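Local structure of putative enoyl-CoA hydratase (Streptomyces avermitilis, 3GKB) at the interface of chains A and B. The protein probably acts on acyl-CoA thioesters as a crotonase-like enoyl-CoA hydratase or isomerase. Residues are numbered along the deposited sequence; one frame, centred on the assembly and turned at random. Chains: chain A/B, Putative enoyl-CoA hydratase.

The interface of chains A and B. Residues chain A 215-216, 219-220, 222-223; chain B 148-150, 239, 243, 246.
A:Ala219 sets its methyl against the CG2 methyls of B:Thr243 and B:Ile150, with the backbone O of B:Ala239 also beside it, so the short helix 216-223 of chain A packs on helix 230-243 of chain B and on the loop at 148-150. The patch is one part of an interface in an assembly of three copies; crotonase-family enzymes commonly build trimers, so the contact is plausibly biological. B:Ala239 buries the most surface here, 44 Å². Its CB points at the chain A helix, 3.4 Å from the backbone O of A:Ala219 and 3.7 Å from CD of A:Arg222. That arginine is stretched out, CG anti to the backbone N (chi1 172°), and its aliphatic stem runs alongside the alanine methyl. One face of the guanidinium then lies over the backbone N of B:Ala239, toward the rim of the group. B:Ile150 comes in from the loop with two branches: CG2 reaches CB of A:Ala219 and the backbone N of A:Ala220, while CD1 touches CB of A:Ser223 at 3.8 Å. The serine hydroxyl OG turns back within its own helix to hydrogen-bond O of A:Ala220 at 2.9 Å. Farther along, CG2 of A:Val216 rests on the backbone of B:Gly148, 3.6 Å from its C. Carbon contacts carry this patch. In B:Thr243 the methyl faces chain A, CG2 anti to the carbonyl carbon, and it meets CB of A:Ala219 snugly at 3.4 Å.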
loop_
_atom_site.group_PDB
_atom_site.type_symbol
_atom_site.label_atom_id
_atom_site.label_comp_id
_atom_site.label_asym_id
_atom_site.label_seq_id
_atom_site.Cartn_x
_atom_site.Cartn_y
_atom_site.Cartn_z
ATOM N N GLY A 215 11.114 -7.323 26.101
ATOM C CA GLY A 215 11.906 -7.467 24.885
ATOM C C GLY A 215 11.163 -7.667 23.571
ATOM O O GLY A 215 11.759 -7.531 22.490
ATOM N N VAL A 216 9.877 -7.989 23.632
ATOM C CA VAL A 216 9.139 -8.242 22.373
ATOM C C VAL A 216 8.932 -6.971 21.573
ATOM O O VAL A 216 9.149 -6.935 20.336
ATOM C CB VAL A 216 7.817 -8.985 22.627
ATOM C CG1 VAL A 216 7.005 -9.101 21.345
ATOM C CG2 VAL A 216 8.081 -10.426 23.181
ATOM N N ALA A 219 12.215 -5.967 20.066
ATOM C CA ALA A 219 12.543 -6.857 18.935
ATOM C C ALA A 219 11.751 -6.516 17.679
ATOM O O ALA A 219 12.326 -6.421 16.593
ATOM C CB ALA A 219 12.382 -8.339 19.309
ATOM N N ALA A 220 10.448 -6.303 17.823
ATOM C CA ALA A 220 9.614 -5.882 16.705
ATOM C C ALA A 220 10.133 -4.572 16.062
ATOM O O ALA A 220 10.248 -4.464 14.827
ATOM C CB ALA A 220 8.150 -5.714 17.174
ATOM N N ARG A 222 13.150 -3.244 16.231
ATOM C CA ARG A 222 14.425 -3.542 15.608
ATOM C C ARG A 222 14.225 -4.211 14.238
ATOM O O ARG A 222 14.931 -3.877 13.278
ATOM C CB ARG A 222 15.250 -4.456 16.511
ATOM C CG ARG A 222 16.507 -4.974 15.896
ATOM C CD ARG A 222 17.270 -5.746 16.981
ATOM N NE ARG A 222 18.573 -6.255 16.579
ATOM C CZ ARG A 222 19.357 -6.979 17.378
ATOM N NH1 ARG A 222 18.969 -7.293 18.613
ATOM N NH2 ARG A 222 20.532 -7.392 16.942
ATOM N N SER A 223 13.293 -5.157 14.148
ATOM C CA SER A 223 12.975 -5.817 12.851
ATOM C C SER A 223 12.248 -4.943 11.825
ATOM O O SER A 223 12.364 -5.184 10.603
ATOM C CB SER A 223 12.158 -7.099 13.083
ATOM O OG SER A 223 10.780 -6.812 13.285
ATOM N N GLY B 148 6.408 -14.886 23.201
ATOM C CA GLY B 148 7.573 -14.173 23.696
ATOM C C GLY B 148 8.670 -13.980 22.681
ATOM O O GLY B 148 9.811 -13.699 23.046
ATOM N N ILE B 149 8.314 -14.120 21.399
ATOM C CA ILE B 149 9.264 -13.968 20.298
ATOM C C ILE B 149 8.672 -13.009 19.261
ATOM O O ILE B 149 7.729 -12.253 19.570
ATOM C CB ILE B 149 9.705 -15.354 19.738
ATOM C CG1 ILE B 149 8.527 -16.129 19.126
ATOM C CG2 ILE B 149 10.344 -16.196 20.873
ATOM C CD1 ILE B 149 8.943 -17.363 18.282
ATOM N N ILE B 150 9.288 -12.922 18.092
ATOM C CA ILE B 150 8.705 -12.215 16.964
ATOM C C ILE B 150 8.737 -13.178 15.770
ATOM O O ILE B 150 9.349 -14.234 15.850
ATOM C CB ILE B 150 9.437 -10.868 16.646
ATOM C CG1 ILE B 150 10.960 -11.066 16.392
ATOM C CG2 ILE B 150 9.239 -9.858 17.775
ATOM C CD1 ILE B 150 11.541 -10.086 15.415
ATOM N N ALA B 239 17.007 -9.845 15.554
ATOM C CA ALA B 239 16.021 -9.455 16.554
ATOM C C ALA B 239 15.332 -10.687 17.131
ATOM O O ALA B 239 15.139 -10.779 18.340
ATOM C CB ALA B 239 14.987 -8.481 15.942
ATOM N N THR B 243 15.360 -12.654 21.182
ATOM C CA THR B 243 14.215 -12.957 22.047
ATOM C C THR B 243 14.347 -14.322 22.747
ATOM O O THR B 243 13.796 -14.508 23.829
ATOM C CB THR B 243 12.838 -12.847 21.290
ATOM O OG1 THR B 243 12.721 -13.876 20.297
ATOM C CG2 THR B 243 12.691 -11.476 20.643
ATOM N N LEU B 246 16.057 -14.532 26.311
ATOM C CA LEU B 246 15.242 -14.177 27.476
ATOM C C LEU B 246 14.339 -15.353 27.869
ATOM O O LEU B 246 13.937 -16.136 26.995
ATOM C CB LEU B 246 14.383 -12.932 27.160
ATOM C CG LEU B 246 15.166 -11.754 26.564
ATOM C CD1 LEU B 246 14.219 -10.670 26.036
ATOM C CD2 LEU B 246 16.137 -11.181 27.628
#